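Local coordinates for SusD superfamily protein (Bacteroides vulgatus, PDB 3MYV), which probably binds polysaccharide at the bacterial outer membrane, as a member of the SusD family of saccharide-binding proteins, at residues Pro260-Ser264 / Trp265-Leu269; Trp311-Lys314 / Leu315-Thr318; Phe38-Gly41 / Asp42-Asp46; Ser74-Gly77 / Arg78-Ile82. One frame throughout, in Å; residues are numbered along the deposited sequence.

In the fold
From the N terminus the chain reaches contact 3 first, at the end of helix 36-43, then contact 4 at the start of helix 77-94, and much later contact 1, which leads from the sodium site into helix 265-268, and contact 2, where strand 307-312 gives way to a loop. Each is a local turn of the chain, and all four follow in series, none nested in or crossing another. Contact 1 bridges contacts 2 and 3: Trp265 packs on Phe38 and Ala39 of contact 3 and on Leu315 of contact 2. Tyr40 of contact 3 meets Leu75 of contact 4, while contacts 2 and 4 lie about 28 Å apart between centres.

Contact 1. Residues Pro260-Ser264 / Trp265-Leu269; sequences PGRDS and WGYLL. With NA (sodium ion), chain C.
Arg262 lies alongside Tyr267 where a type I beta turn, Gly261 to Ser264, runs into the helix 265-268, with Ser264 as its N-cap. From the root of the arginine outward, CB sits by the ring rim at CD1 and CE1 of Tyr267. CG then settles over one ring face, a CH-pi contact 3.7 Å from the ring centroid, and CD passes on toward the hydroxyl. The chain is extended from CG to NE, and this brings NE of Arg262 to 3.2 Å from OH of Tyr267, a weak, bent hydrogen bond with the guanidinium and ring planes 40° apart. Both side chains point the same way, and CB of Tyr267 comes to 3.5 Å from Gly261 O.

Ser264 joins turn to helix. Its OG lies between its own backbone N and carbonyl carbon (chi1 69°), a position from which it donates to Gly261 O at 2.7 Å and accepts a weak capping bond from Tyr267 N. Gly261 O, which also takes Ser264 N, is thus gripped by two donors of one residue. Ser264 O receives Leu268 N in a nearly straight bond, and the leucine methyls lie against the carbonyls of Arg262 and Asp263.

Beyond the turn, Asp263 OD2 bonds Ser30 OG, and Trp265 stacks on Phe38 and gives its NE1 to Gly393 O. At the start of the segment, after a cis peptide bond, Pro260 O binds the sodium ion at 2.5 Å, together with a water and with Asn254, Ser255, Asp258 and Leu325.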
# COMPACT_ATOMS: atom_id res chain seq x y z
N PRO A 260 3.92 -8.31 -14.98
CA PRO A 260 4.33 -7.16 -15.78
C PRO A 260 5.86 -7.11 -15.98
O PRO A 260 6.62 -7.53 -15.10
CB PRO A 260 3.83 -5.96 -14.95
CG PRO A 260 3.83 -6.43 -13.55
CD PRO A 260 3.71 -7.94 -13.57
N GLY A 261 6.28 -6.64 -17.16
CA GLY A 261 7.68 -6.40 -17.48
C GLY A 261 7.93 -4.91 -17.59
O GLY A 261 8.23 -4.26 -16.59
N ARG A 262 7.79 -4.35 -18.79
CA ARG A 262 8.09 -2.94 -18.95
C ARG A 262 7.03 -2.05 -18.30
O ARG A 262 7.30 -0.86 -18.10
CB ARG A 262 8.29 -2.57 -20.42
CG ARG A 262 9.56 -3.10 -21.01
CD ARG A 262 9.68 -2.61 -22.43
NE ARG A 262 11.00 -2.76 -23.00
CZ ARG A 262 11.28 -2.76 -24.30
NH1 ARG A 262 10.33 -2.61 -25.22
NH2 ARG A 262 12.54 -2.88 -24.68
N ASP A 263 5.85 -2.58 -17.95
CA ASP A 263 4.92 -1.78 -17.14
C ASP A 263 4.85 -2.16 -15.66
O ASP A 263 3.90 -1.77 -14.97
CB ASP A 263 3.53 -1.58 -17.78
CG ASP A 263 2.63 -2.82 -17.74
OD1 ASP A 263 3.07 -3.95 -17.47
OD2 ASP A 263 1.44 -2.63 -18.04
N SER A 264 5.84 -2.93 -15.19
CA SER A 264 6.08 -3.14 -13.75
C SER A 264 6.57 -1.83 -13.16
O SER A 264 7.26 -1.06 -13.84
CB SER A 264 7.14 -4.25 -13.49
OG SER A 264 8.45 -3.86 -13.90
N TRP A 265 6.22 -1.59 -11.89
CA TRP A 265 6.71 -0.42 -11.14
C TRP A 265 8.23 -0.25 -11.22
O TRP A 265 8.73 0.86 -11.37
CB TRP A 265 6.29 -0.59 -9.67
CG TRP A 265 6.42 0.62 -8.74
CD1 TRP A 265 6.94 0.59 -7.49
CD2 TRP A 265 5.98 1.96 -8.96
NE1 TRP A 265 6.85 1.82 -6.90
CE2 TRP A 265 6.24 2.68 -7.77
CE3 TRP A 265 5.35 2.63 -10.02
CZ2 TRP A 265 5.95 4.03 -7.63
CZ3 TRP A 265 5.04 3.98 -9.87
CH2 TRP A 265 5.34 4.66 -8.69
N GLY A 266 8.96 -1.37 -11.15
CA GLY A 266 10.41 -1.35 -11.28
C GLY A 266 10.94 -0.77 -12.57
O GLY A 266 11.93 -0.07 -12.58
N TYR A 267 10.25 -1.04 -13.67
CA TYR A 267 10.66 -0.50 -14.96
C TYR A 267 10.15 0.90 -15.20
O TYR A 267 10.85 1.74 -15.78
CB TYR A 267 10.23 -1.45 -16.08
CG TYR A 267 10.94 -1.28 -17.39
CD1 TYR A 267 10.48 -0.37 -18.34
CD2 TYR A 267 12.03 -2.08 -17.74
CE1 TYR A 267 11.11 -0.25 -19.59
CE2 TYR A 267 12.65 -1.95 -18.95
CZ TYR A 267 12.19 -1.03 -19.90
OH TYR A 267 12.81 -0.94 -21.16
N LEU A 268 8.96 1.20 -14.68
CA LEU A 268 8.41 2.56 -14.82
C LEU A 268 9.22 3.62 -14.08
O LEU A 268 9.40 4.72 -14.58
CB LEU A 268 6.97 2.59 -14.31
CG LEU A 268 5.97 1.71 -15.05
CD1 LEU A 268 4.63 1.82 -14.28
CD2 LEU A 268 5.81 2.14 -16.49
N LEU A 269 9.70 3.30 -12.87
CA LEU A 269 10.44 4.28 -12.06
C LEU A 269 11.89 4.44 -12.54
O LEU A 269 12.58 5.39 -12.16
CB LEU A 269 10.46 3.90 -10.58
CG LEU A 269 9.20 4.15 -9.74
CD1 LEU A 269 9.54 4.02 -8.28
CD2 LEU A 269 8.59 5.52 -10.01
NA NA C . 8.23 -9.44 -15.00
O HOH W 1 8.89 -9.56 -17.36

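Contact 2. Residues Trp311-Lys314 / Leu315-Thr318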
# COMPACT_ATOMS: atom_id res chain seq x y z
N TRP A 311 16.14 10.37 -9.39
CA TRP A 311 15.18 9.29 -9.55
C TRP A 311 15.43 8.28 -8.46
O TRP A 311 16.47 8.28 -7.81
CB TRP A 311 15.23 8.67 -10.96
CG TRP A 311 16.48 7.99 -11.39
CD1 TRP A 311 17.58 8.59 -11.93
CD2 TRP A 311 16.75 6.57 -11.41
NE1 TRP A 311 18.52 7.64 -12.27
CE2 TRP A 311 18.02 6.40 -11.96
CE3 TRP A 311 16.03 5.44 -11.01
CZ2 TRP A 311 18.63 5.13 -12.09
CZ3 TRP A 311 16.60 4.20 -11.16
CH2 TRP A 311 17.89 4.05 -11.70
N LEU A 312 14.42 7.45 -8.22
CA LEU A 312 14.42 6.56 -7.08
C LEU A 312 14.82 5.17 -7.57
O LEU A 312 14.10 4.53 -8.32
CB LEU A 312 13.05 6.46 -6.42
CG LEU A 312 13.00 5.54 -5.19
CD1 LEU A 312 13.88 6.10 -4.07
CD2 LEU A 312 11.51 5.36 -4.73
N TYR A 313 15.96 4.72 -7.09
CA TYR A 313 16.46 3.42 -7.43
C TYR A 313 16.29 2.46 -6.25
O TYR A 313 17.24 1.92 -5.66
CB TYR A 313 17.90 3.57 -7.90
CG TYR A 313 18.47 2.35 -8.57
CD1 TYR A 313 17.64 1.46 -9.28
CD2 TYR A 313 19.83 2.09 -8.54
CE1 TYR A 313 18.16 0.37 -9.92
CE2 TYR A 313 20.36 0.96 -9.18
CZ TYR A 313 19.52 0.12 -9.85
OH TYR A 313 20.03 -0.98 -10.50
N LYS A 314 15.02 2.24 -5.92
CA LYS A 314 14.63 1.35 -4.86
C LYS A 314 14.32 -0.06 -5.39
O LYS A 314 14.43 -1.02 -4.64
CB LYS A 314 13.46 1.95 -4.06
CG LYS A 314 12.93 1.04 -2.98
CD LYS A 314 11.91 1.74 -2.09
CE LYS A 314 12.49 2.31 -0.84
NZ LYS A 314 11.48 2.94 0.14
N LEU A 315 13.96 -0.19 -6.66
CA LEU A 315 13.75 -1.50 -7.23
C LEU A 315 14.97 -1.81 -8.09
O LEU A 315 15.08 -1.39 -9.26
CB LEU A 315 12.42 -1.53 -8.03
CG LEU A 315 11.18 -1.26 -7.13
CD1 LEU A 315 10.74 0.25 -7.11
CD2 LEU A 315 10.01 -2.10 -7.57
N ARG A 316 15.90 -2.53 -7.48
CA ARG A 316 17.26 -2.56 -7.97
C ARG A 316 17.53 -3.86 -8.75
O ARG A 316 17.35 -4.95 -8.23
CB ARG A 316 18.25 -2.42 -6.80
CG ARG A 316 18.08 -1.10 -6.01
CD ARG A 316 19.06 -0.97 -4.83
NE ARG A 316 20.43 -0.67 -5.26
CZ ARG A 316 20.92 0.55 -5.47
NH1 ARG A 316 20.15 1.64 -5.32
NH2 ARG A 316 22.20 0.69 -5.83
N GLY A 317 17.99 -3.73 -9.98
CA GLY A 317 18.37 -4.88 -10.78
C GLY A 317 19.84 -5.17 -10.55
O GLY A 317 20.45 -4.59 -9.67
N THR A 318 20.40 -6.08 -11.34
CA THR A 318 21.82 -6.42 -11.26
C THR A 318 22.74 -5.44 -11.99
O THR A 318 23.94 -5.49 -11.77
CB THR A 318 22.07 -7.82 -11.81
OG1 THR A 318 21.69 -7.85 -13.19
CG2 THR A 318 21.23 -8.85 -11.05
O HOH W 2 13.65 1.83 -8.69
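Tyr313 and Arg316 make a local ring-to-arginine contact at the point where strand 307-312, one half of a two-stranded antiparallel hairpin with 299-304, leaves the sheet and enters a loop. The two side chains cross at about a right angle. CG of Arg316 stands over the centre of the tyrosine ring, a CH-pi contact 4.1 Å from the centroid of Tyr313. Beyond it the arginine bends at chi3 (74°), which folds the guanidinium back over the CD2 side of the ring, so that CD2 of Tyr313 lies under one guanidinium face, 3.3 Å from Arg316 NH1. The two planes remain 43° apart, well short of a parallel stack.

The same fold brings NH1 of Arg316 to the backbone O of Tyr313 at 2.9 Å, in the carbonyl plane, although that oxygen lies somewhat out of the guanidinium plane. At the far end of the ring, Tyr313 OH takes a weak bond from Gly317 N at 3.5 Å. On the backbone, water 2 spans the bend, donating to Leu312 O at 2.8 Å and accepting from Leu315 N at 2.9 Å.

Lys314 turns away from this pair, and its NZ bonds Val392 O and pairs with Glu394. Backbone bonds of Arg316 with Trp238 and Val240 tie the loop to a neighbouring segment. One arginine therefore supplies both an apolar lid for the tyrosine ring and a charged donor for its carbonyl, and the positive guanidinium near that oxygen would be expected to polarise the C=O of Tyr313.

Contact 3. Residues Phe38-Gly41 / Asp42-Asp46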
# COMPACT_ATOMS: atom_id res chain seq x y z
N PHE A 38 0.98 1.94 -6.40
CA PHE A 38 2.16 2.66 -5.98
C PHE A 38 2.21 4.00 -6.65
O PHE A 38 2.51 4.99 -6.02
CB PHE A 38 3.42 1.83 -6.24
CG PHE A 38 3.37 0.49 -5.55
CD1 PHE A 38 3.51 0.40 -4.18
CD2 PHE A 38 3.15 -0.66 -6.27
CE1 PHE A 38 3.43 -0.81 -3.54
CE2 PHE A 38 3.07 -1.88 -5.64
CZ PHE A 38 3.21 -1.97 -4.29
N ALA A 39 1.87 4.03 -7.94
CA ALA A 39 1.75 5.31 -8.65
C ALA A 39 0.79 6.21 -7.89
O ALA A 39 1.03 7.40 -7.71
CB ALA A 39 1.27 5.08 -10.07
N TYR A 40 -0.30 5.62 -7.44
CA TYR A 40 -1.37 6.36 -6.79
C TYR A 40 -0.89 6.94 -5.45
O TYR A 40 -0.97 8.15 -5.21
CB TYR A 40 -2.57 5.43 -6.60
CG TYR A 40 -3.85 6.14 -6.22
CD1 TYR A 40 -4.11 6.49 -4.90
CD2 TYR A 40 -4.80 6.47 -7.19
CE1 TYR A 40 -5.29 7.15 -4.54
CE2 TYR A 40 -5.97 7.13 -6.84
CZ TYR A 40 -6.21 7.47 -5.51
OH TYR A 40 -7.37 8.13 -5.19
N GLY A 41 -0.33 6.07 -4.62
CA GLY A 41 0.16 6.48 -3.30
C GLY A 41 1.35 7.43 -3.26
O GLY A 41 1.48 8.23 -2.35
N ASP A 42 2.26 7.31 -4.23
CA ASP A 42 3.47 8.14 -4.27
C ASP A 42 3.30 9.40 -5.10
O ASP A 42 3.71 10.49 -4.68
CB ASP A 42 4.64 7.33 -4.81
CG ASP A 42 5.18 6.33 -3.79
OD1 ASP A 42 5.76 6.79 -2.81
OD2 ASP A 42 5.02 5.10 -3.99
N MSE A 43 2.70 9.28 -6.29
CA MSE A 43 2.65 10.42 -7.20
C MSE A 43 1.72 11.52 -6.71
O MSE A 43 1.88 12.67 -7.10
CB MSE A 43 2.26 9.99 -8.62
CG MSE A 43 3.32 9.05 -9.26
SE MSE A 43 4.97 9.98 -9.70
CE MSE A 43 6.14 8.47 -9.55
N LYS A 44 0.79 11.17 -5.82
CA LYS A 44 -0.15 12.13 -5.23
C LYS A 44 0.37 12.81 -3.96
O LYS A 44 -0.27 13.74 -3.42
CB LYS A 44 -1.49 11.41 -4.98
CG LYS A 44 -2.15 10.96 -6.26
CD LYS A 44 -3.49 10.24 -6.08
CE LYS A 44 -4.20 10.07 -7.43
NZ LYS A 44 -4.66 11.38 -7.95
N GLY A 45 1.49 12.33 -3.45
CA GLY A 45 2.17 12.96 -2.32
C GLY A 45 3.09 14.11 -2.73
O GLY A 45 2.96 14.68 -3.82
N ASP A 46 4.01 14.44 -1.83
CA ASP A 46 4.99 15.51 -2.05
C ASP A 46 6.41 15.02 -2.31
O ASP A 46 7.34 15.83 -2.52
CB ASP A 46 4.97 16.47 -0.85
CG ASP A 46 5.32 15.78 0.45
OD1 ASP A 46 5.39 14.54 0.46
OD2 ASP A 46 5.52 16.49 1.45
O HOH W 3 -7.02 10.87 -6.40
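The Tyr40 ring carries the Lys44 side chain on one face, one turn further along as helix 36-43 gives way to loop. CE of Lys44 stands over that face toward the rim, 3.5 Å from Tyr40 CE2 and 3.7 Å from the ring centroid, a CH-pi contact, with CD of the lysine close behind it. Leu75 and Leu432 also pack against the tyrosine.

The lysine is extended as far as CE and then bends at chi4 (-69°), which lifts NZ away from the ring face. At 5.0 Å from the centroid of Tyr40, NZ of Lys44 can add at most a weak cation-pi attraction. Water 3 closes the gap, donating to Tyr40 OH at 3.0 Å and accepting from Lys44 NZ at 2.9 Å. NZ also bonds His65 and Cys60 O and has a cation-pi partner in Phe63.

Along the helix, Asp42 N bonds Phe38 O at 2.9 Å and the N of selenomethionine Met43 bonds Ala39 O at 2.9 Å. Asp42 turns its carboxylate to Gly393 N, and Asp46, in the loop beyond, is paired with Arg397.

Buried throughout, the turn satisfies its one lysine with several polar partners. Bonds from NZ to water, a histidine and a carbonyl would help to stabilise a buried ammonium charge, while the methylenes of the chain use the ring face as apolar cover.

Contact 4. Residues Ser74-Gly77 / Arg78-Ile82; sequences SLWG and RPFYI
Aromatic packing joins Trp76 and Phe80 at the start of helix 77-94. Phe80 sets its edge on the indole face of Trp76 in an edge-to-face pair, with the centroid of its ring 4.7 Å from that of the six-membered indole ring and the planes at 57°. CE2 of Phe80 is the atom over the indole, 3.5 Å from Trp76 CE2 and above the middle of the double ring. CG of Trp76 lies anti to the backbone N (chi1 174°), and from there the indole swings round to meet Phe80 one turn along. Phe128 adds a second edge-to-face partner to Trp76, and Pro143 touches both rings.

The hydrogen bonds are those of a helix beginning. Ser74 O takes Arg78 N at 2.9 Å, and Gly77 O takes Tyr81 N at 2.9 Å. Between them Trp76 O accepts a weak bond from Phe80 N at 3.3 Å, while CD2 of Phe80 also comes close to that oxygen.

Van der Waals contacts of Pro79 are with carbonyl oxygens: CD lies 3.2 Å from Ser74 O and CG faces Leu75 O. A proline has no N-H to give, and here its ring carbons occupy the space beside these two carbonyls.

Arg78 sends NH1 to Leu26 O. The first turn is therefore held both by main-chain bonds and by one aromatic pair: the edge-to-face pair, set beside the weak Phe80 N to Trp76 O bond, adds a side-chain link over the same four-residue span.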
# COMPACT_ATOMS: atom_id res chain seq x y z
N SER A 74 -6.21 -0.14 -13.04
CA SER A 74 -7.45 -0.93 -12.84
C SER A 74 -7.91 -0.92 -11.38
O SER A 74 -8.43 -1.93 -10.84
CB SER A 74 -7.19 -2.36 -13.28
OG SER A 74 -6.91 -2.38 -14.66
N LEU A 75 -7.74 0.22 -10.73
CA LEU A 75 -7.92 0.31 -9.27
C LEU A 75 -9.39 0.15 -8.87
O LEU A 75 -9.68 -0.08 -7.70
CB LEU A 75 -7.31 1.61 -8.72
CG LEU A 75 -5.77 1.66 -8.70
CD1 LEU A 75 -5.20 3.00 -8.07
CD2 LEU A 75 -5.22 0.43 -8.00
N TRP A 76 -10.31 0.22 -9.83
CA TRP A 76 -11.70 -0.21 -9.55
C TRP A 76 -11.88 -1.65 -9.96
O TRP A 76 -12.24 -2.50 -9.14
CB TRP A 76 -12.72 0.64 -10.33
CG TRP A 76 -14.17 0.19 -10.23
CD1 TRP A 76 -14.80 -0.74 -11.01
CD2 TRP A 76 -15.19 0.72 -9.36
NE1 TRP A 76 -16.12 -0.85 -10.66
CE2 TRP A 76 -16.40 0.04 -9.67
CE3 TRP A 76 -15.19 1.67 -8.34
CZ2 TRP A 76 -17.61 0.31 -9.00
CZ3 TRP A 76 -16.41 1.95 -7.67
CH2 TRP A 76 -17.59 1.26 -8.00
N GLY A 77 -11.71 -1.92 -11.26
CA GLY A 77 -12.03 -3.23 -11.80
C GLY A 77 -11.30 -4.42 -11.21
O GLY A 77 -11.90 -5.49 -11.00
N ARG A 78 -10.01 -4.30 -11.00
CA ARG A 78 -9.23 -5.45 -10.59
C ARG A 78 -9.52 -5.87 -9.13
O ARG A 78 -9.77 -7.04 -8.89
CB ARG A 78 -7.72 -5.26 -10.87
CG ARG A 78 -6.85 -6.47 -10.53
CD ARG A 78 -7.34 -7.74 -11.13
NE ARG A 78 -7.44 -7.58 -12.57
CZ ARG A 78 -6.45 -7.78 -13.44
NH1 ARG A 78 -5.25 -8.23 -13.08
NH2 ARG A 78 -6.69 -7.58 -14.72
N PRO A 79 -9.56 -4.91 -8.17
CA PRO A 79 -9.93 -5.37 -6.83
C PRO A 79 -11.35 -5.96 -6.78
O PRO A 79 -11.60 -6.89 -6.04
CB PRO A 79 -9.85 -4.09 -5.98
CG PRO A 79 -8.75 -3.34 -6.64
CD PRO A 79 -8.96 -3.57 -8.13
N PHE A 80 -12.27 -5.42 -7.58
CA PHE A 80 -13.63 -5.98 -7.57
C PHE A 80 -13.67 -7.37 -8.16
O PHE A 80 -14.41 -8.20 -7.67
CB PHE A 80 -14.65 -5.09 -8.28
CG PHE A 80 -15.24 -4.07 -7.38
CD1 PHE A 80 -15.93 -4.45 -6.24
CD2 PHE A 80 -15.06 -2.72 -7.63
CE1 PHE A 80 -16.48 -3.50 -5.39
CE2 PHE A 80 -15.61 -1.78 -6.78
CZ PHE A 80 -16.32 -2.16 -5.68
N TYR A 81 -12.88 -7.59 -9.22
CA TYR A 81 -12.80 -8.89 -9.84
C TYR A 81 -12.24 -9.91 -8.84
O TYR A 81 -12.76 -11.01 -8.72
CB TYR A 81 -11.93 -8.83 -11.13
CG TYR A 81 -11.99 -10.12 -11.93
CD1 TYR A 81 -11.14 -11.19 -11.63
CD2 TYR A 81 -12.93 -10.29 -12.94
CE1 TYR A 81 -11.21 -12.37 -12.33
CE2 TYR A 81 -13.00 -11.49 -13.65
CZ TYR A 81 -12.14 -12.52 -13.33
OH TYR A 81 -12.19 -13.69 -14.01
N ILE A 82 -11.20 -9.53 -8.13
CA ILE A 82 -10.60 -10.41 -7.14
C ILE A 82 -11.59 -10.73 -6.02
O ILE A 82 -11.70 -11.89 -5.59
CB ILE A 82 -9.29 -9.82 -6.59
CG1 ILE A 82 -8.21 -9.72 -7.68
CG2 ILE A 82 -8.74 -10.67 -5.42
CD1 ILE A 82 -7.03 -8.77 -7.33